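CCMAN5 (Cellulosimicrobium cellulans, PDB 2XSG) probably hydrolyses terminal alpha-mannosidic linkages as a calcium-dependent glycoside hydrolase of family GH92, and is used to help generate mannose-6-phosphate on recombinant lysosomal enzymes. Local coordinates at residues L583-P595 with L656-M669. Numbering follows the deposited sequence.
With CA (calcium ion), chain C.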
loop_
_atom_site.group_PDB
_atom_site.type_symbol
_atom_site.label_atom_id
_atom_site.label_comp_id
_atom_site.label_asym_id
_atom_site.label_seq_id
_atom_site.Cartn_x
_atom_site.Cartn_y
_atom_site.Cartn_z
ATOM N N LEU A 583 15.517 -6.517 18.524
ATOM C CA LEU A 583 16.329 -6.198 17.326
ATOM C C LEU A 583 15.475 -6.163 16.066
ATOM O O LEU A 583 15.866 -5.570 15.047
ATOM C CB LEU A 583 17.479 -7.205 17.160
ATOM C CG LEU A 583 18.398 -7.348 18.378
ATOM C CD1 LEU A 583 19.588 -8.216 18.042
ATOM C CD2 LEU A 583 18.844 -5.975 18.910
ATOM N N HIS A 584 14.304 -6.791 16.152
ATOM C CA HIS A 584 13.308 -6.734 15.092
ATOM C C HIS A 584 12.638 -5.359 15.069
ATOM O O HIS A 584 12.431 -4.750 16.127
ATOM C CB HIS A 584 12.250 -7.809 15.337
ATOM C CG HIS A 584 11.093 -7.745 14.394
ATOM N ND1 HIS A 584 9.799 -7.503 14.812
ATOM C CD2 HIS A 584 11.030 -7.916 13.057
ATOM C CE1 HIS A 584 8.993 -7.507 13.765
ATOM N NE2 HIS A 584 9.715 -7.758 12.688
ATOM N N SER A 585 12.290 -4.876 13.875
ATOM C CA SER A 585 11.464 -3.675 13.764
ATOM C C SER A 585 10.074 -4.018 13.261
ATOM O O SER A 585 9.928 -4.747 12.267
ATOM C CB SER A 585 12.101 -2.623 12.862
ATOM O OG SER A 585 11.285 -1.453 12.811
ATOM N N ASN A 586 9.057 -3.481 13.938
ATOM C CA ASN A 586 7.663 -3.577 13.467
ATOM C C ASN A 586 7.226 -2.415 12.561
ATOM O O ASN A 586 6.170 -2.471 11.934
ATOM C CB ASN A 586 6.695 -3.666 14.655
ATOM C CG ASN A 586 7.029 -4.808 15.594
ATOM O OD1 ASN A 586 7.334 -4.597 16.782
ATOM N ND2 ASN A 586 7.013 -6.005 15.070
ATOM N N ALA A 587 8.050 -1.374 12.481
ATOM C CA ALA A 587 7.629 -0.099 11.902
ATOM C C ALA A 587 7.924 -0.001 10.410
ATOM O O ALA A 587 7.414 0.897 9.733
ATOM C CB ALA A 587 8.282 1.071 12.661
ATOM N N ASN A 588 8.744 -0.924 9.913
ATOM C CA ASN A 588 9.140 -0.973 8.505
ATOM C C ASN A 588 9.061 -2.391 7.936
ATOM O O ASN A 588 8.954 -3.378 8.690
ATOM C CB ASN A 588 10.566 -0.450 8.347
ATOM C CG ASN A 588 10.812 0.168 7.003
ATOM O OD1 ASN A 588 9.888 0.657 6.355
ATOM N ND2 ASN A 588 12.064 0.151 6.565
ATOM N N GLU A 589 9.132 -2.492 6.609
ATOM C CA GLU A 589 8.939 -3.760 5.897
ATOM C C GLU A 589 10.204 -4.611 5.727
ATOM O O GLU A 589 10.115 -5.746 5.246
ATOM C CB GLU A 589 8.350 -3.514 4.495
ATOM C CG GLU A 589 6.930 -2.953 4.471
ATOM C CD GLU A 589 6.904 -1.444 4.498
ATOM O OE1 GLU A 589 7.965 -0.836 4.660
ATOM O OE2 GLU A 589 5.816 -0.861 4.350
ATOM N N ILE A 590 11.359 -4.070 6.107
ATOM C CA ILE A 590 12.634 -4.740 5.886
ATOM C C ILE A 590 12.621 -6.163 6.460
ATOM O O ILE A 590 12.939 -7.129 5.762
ATOM C CB ILE A 590 13.823 -3.940 6.486
ATOM C CG1 ILE A 590 14.012 -2.578 5.779
ATOM C CG2 ILE A 590 15.114 -4.785 6.463
ATOM C CD1 ILE A 590 13.885 -2.598 4.260
ATOM N N ASP A 591 12.258 -6.291 7.736
ATOM C CA ASP A 591 12.212 -7.631 8.334
ATOM C C ASP A 591 10.797 -8.064 8.720
ATOM O O ASP A 591 10.587 -8.668 9.774
ATOM C CB ASP A 591 13.257 -7.802 9.453
ATOM C CG ASP A 591 12.997 -6.917 10.670
ATOM O OD1 ASP A 591 12.563 -5.755 10.535
ATOM O OD2 ASP A 591 13.258 -7.401 11.790
ATOM N N LEU A 592 9.836 -7.776 7.829
ATOM C CA LEU A 592 8.427 -8.149 8.025
ATOM C C LEU A 592 8.242 -9.635 8.304
ATOM O O LEU A 592 7.340 -10.031 9.063
ATOM C CB LEU A 592 7.587 -7.836 6.784
ATOM C CG LEU A 592 6.825 -6.532 6.558
ATOM C CD1 LEU A 592 6.179 -6.555 5.153
ATOM C CD2 LEU A 592 5.774 -6.284 7.641
ATOM N N GLN A 593 9.062 -10.445 7.637
ATOM C CA GLN A 593 8.953 -11.892 7.727
ATOM C C GLN A 593 9.571 -12.441 9.002
ATOM O O GLN A 593 9.356 -13.601 9.326
ATOM C CB GLN A 593 9.594 -12.559 6.499
ATOM C CG GLN A 593 11.108 -12.701 6.531
ATOM C CD GLN A 593 11.874 -11.425 6.267
ATOM O OE1 GLN A 593 11.362 -10.305 6.426
ATOM N NE2 GLN A 593 13.136 -11.584 5.862
ATOM N N ALA A 594 10.347 -11.626 9.718
ATOM C CA ALA A 594 11.165 -12.146 10.839
ATOM C C ALA A 594 10.395 -12.906 11.921
ATOM O O ALA A 594 10.902 -13.895 12.433
ATOM C CB ALA A 594 12.021 -11.065 11.455
ATOM N N PRO A 595 9.174 -12.449 12.285
ATOM C CA PRO A 595 8.422 -13.212 13.288
ATOM C C PRO A 595 8.079 -14.634 12.896
ATOM O O PRO A 595 7.893 -15.471 13.768
ATOM C CB PRO A 595 7.138 -12.399 13.471
ATOM C CG PRO A 595 7.520 -11.007 13.048
ATOM C CD PRO A 595 8.547 -11.144 12.001
ATOM N N LEU A 656 2.267 2.589 14.438
ATOM C CA LEU A 656 3.348 3.269 15.142
ATOM C C LEU A 656 3.651 4.612 14.471
ATOM O O LEU A 656 3.440 4.753 13.262
ATOM C CB LEU A 656 4.602 2.406 15.121
ATOM C CG LEU A 656 4.525 1.085 15.908
ATOM C CD1 LEU A 656 5.750 0.255 15.614
ATOM C CD2 LEU A 656 4.385 1.343 17.402
ATOM N N PRO A 657 4.162 5.589 15.241
ATOM C CA PRO A 657 4.629 6.803 14.576
ATOM C C PRO A 657 5.744 6.434 13.566
ATOM O O PRO A 657 6.562 5.566 13.866
ATOM C CB PRO A 657 5.192 7.642 15.729
ATOM C CG PRO A 657 5.485 6.617 16.840
ATOM C CD PRO A 657 4.418 5.608 16.701
ATOM N N THR A 658 5.753 7.113 12.412
ATOM C CA THR A 658 6.631 6.854 11.244
ATOM C C THR A 658 6.283 5.601 10.414
ATOM O O THR A 658 6.855 5.381 9.332
ATOM C CB THR A 658 8.134 6.716 11.589
ATOM O OG1 THR A 658 8.349 5.435 12.198
ATOM C CG2 THR A 658 8.658 7.849 12.474
ATOM N N MET A 659 5.399 4.763 10.925
ATOM C CA MET A 659 5.100 3.495 10.271
ATOM C C MET A 659 4.086 3.686 9.141
ATOM O O MET A 659 2.891 3.563 9.348
ATOM C CB MET A 659 4.597 2.489 11.307
ATOM C CG MET A 659 4.158 1.129 10.748
ATOM S SD MET A 659 3.682 0.081 12.130
ATOM C CE MET A 659 3.015 -1.331 11.260
ATOM N N ASP A 660 4.571 4.036 7.952
ATOM C CA ASP A 660 3.689 4.278 6.811
ATOM C C ASP A 660 3.117 2.948 6.364
ATOM O O ASP A 660 3.798 1.936 6.448
ATOM C CB ASP A 660 4.474 4.922 5.668
ATOM C CG ASP A 660 4.958 6.315 6.009
ATOM O OD1 ASP A 660 4.290 6.983 6.831
ATOM O OD2 ASP A 660 6.014 6.738 5.478
ATOM N N ASN A 661 1.859 2.941 5.937
ATOM C CA ASN A 661 1.226 1.712 5.455
ATOM C C ASN A 661 1.920 1.214 4.162
ATOM O O ASN A 661 2.011 -0.004 3.920
ATOM C CB ASN A 661 -0.271 1.956 5.202
ATOM C CG ASN A 661 -1.118 0.688 5.312
ATOM O OD1 ASN A 661 -0.628 -0.441 5.121
ATOM N ND2 ASN A 661 -2.410 0.870 5.616
ATOM N N ASP A 662 2.412 2.166 3.359
ATOM C CA ASP A 662 3.043 1.900 2.048
ATOM C C ASP A 662 2.129 1.125 1.093
ATOM O O ASP A 662 2.274 -0.093 0.909
ATOM C CB ASP A 662 4.395 1.183 2.200
ATOM C CG ASP A 662 5.403 1.989 3.028
ATOM O OD1 ASP A 662 5.654 3.174 2.719
ATOM O OD2 ASP A 662 5.966 1.418 3.982
ATOM N N ALA A 663 1.190 1.835 0.482
ATOM C CA ALA A 663 0.299 1.216 -0.510
ATOM C C ALA A 663 -0.414 -0.023 0.046
ATOM O O ALA A 663 -0.596 -1.028 -0.662
ATOM C CB ALA A 663 1.099 0.854 -1.789
ATOM N N GLY A 664 -0.802 0.048 1.313
ATOM C CA GLY A 664 -1.568 -1.005 1.958
ATOM C C GLY A 664 -0.762 -2.208 2.415
ATOM O O GLY A 664 -1.347 -3.237 2.753
ATOM N N THR A 665 0.570 -2.096 2.437
ATOM C CA THR A 665 1.405 -3.235 2.874
ATOM C C THR A 665 1.173 -3.626 4.338
ATOM O O THR A 665 0.930 -4.799 4.648
ATOM C CB THR A 665 2.908 -2.992 2.662
ATOM O OG1 THR A 665 3.133 -2.643 1.296
ATOM C CG2 THR A 665 3.723 -4.274 3.014
ATOM N N MET A 666 1.277 -2.658 5.242
ATOM C CA MET A 666 1.090 -2.968 6.658
ATOM C C MET A 666 -0.313 -3.570 6.899
ATOM O O MET A 666 -0.438 -4.574 7.614
ATOM C CB MET A 666 1.403 -1.763 7.550
ATOM C CG MET A 666 2.895 -1.354 7.542
ATOM S SD MET A 666 4.009 -2.792 7.729
ATOM C CE MET A 666 5.558 -1.958 8.105
ATOM N N SER A 667 -1.338 -3.001 6.256
ATOM C CA SER A 667 -2.713 -3.552 6.304
ATOM C C SER A 667 -2.798 -4.989 5.791
ATOM O O SER A 667 -3.455 -5.834 6.410
ATOM C CB SER A 667 -3.689 -2.692 5.502
ATOM O OG SER A 667 -3.779 -1.383 6.031
ATOM N N THR A 668 -2.147 -5.243 4.647
ATOM C CA THR A 668 -2.112 -6.565 4.030
ATOM C C THR A 668 -1.406 -7.596 4.918
ATOM O O THR A 668 -1.866 -8.719 5.041
ATOM C CB THR A 668 -1.451 -6.514 2.647
ATOM O OG1 THR A 668 -2.105 -5.529 1.845
ATOM C CG2 THR A 668 -1.570 -7.840 1.947
ATOM N N MET A 669 -0.302 -7.208 5.556
ATOM C CA MET A 669 0.322 -8.093 6.549
ATOM C C MET A 669 -0.587 -8.400 7.738
ATOM O O MET A 669 -0.561 -9.508 8.278
ATOM C CB MET A 669 1.673 -7.544 7.008
ATOM C CG MET A 669 2.656 -7.298 5.875
ATOM S SD MET A 669 2.982 -8.707 4.769
ATOM C CE MET A 669 2.002 -8.335 3.322
HETATM CA CA CA C . 8.128 1.741 5.199
HETATM O O HOH W 1 6.613 1.591 7.118
#
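Ala587 and Met659 bring the two loops together, their CA atoms 4.7 Å apart, and from there the chain of 656-669 runs through a type I' turn at Asp662-Thr665 into helix 665-675, whose first turn faces Glu589 and Leu592. No clear direct hydrogen bond joins the segments; a calcium ion does so instead. Asn588 OD1 binds it at 2.4 Å, while Glu589 OE1 and Asp662 OD2, one from each loop, bind it at 2.6 and 2.5 Å. A water, also on the calcium, donates to Ala587 O and Asp660 O and so ties both backbones to the ion. Gln536 O holds the amide nitrogen of Asn588. Beside the metal, methionines pack on the backbone of 586-588. Met659, extended with CG anti to its N (chi1 176°), lies along Asn586 and Ala587, CG 3.4 Å from Ala587 O. Met666 bends at chi2 (-46°) and sets CE 3.5 Å from Asn588 C. Leu592 adds an aliphatic contact, straddling Met669 CG with both methyls, each at 3.7 Å. Such a loop-borne calcium site, in the catalytic domain, is characteristic of GH92 mannosidases, where the ion probably takes part in substrate binding and catalysis; a bis-tris propane molecule bound about 4 Å from the Asp662 side chain is consistent with an active-site pocket.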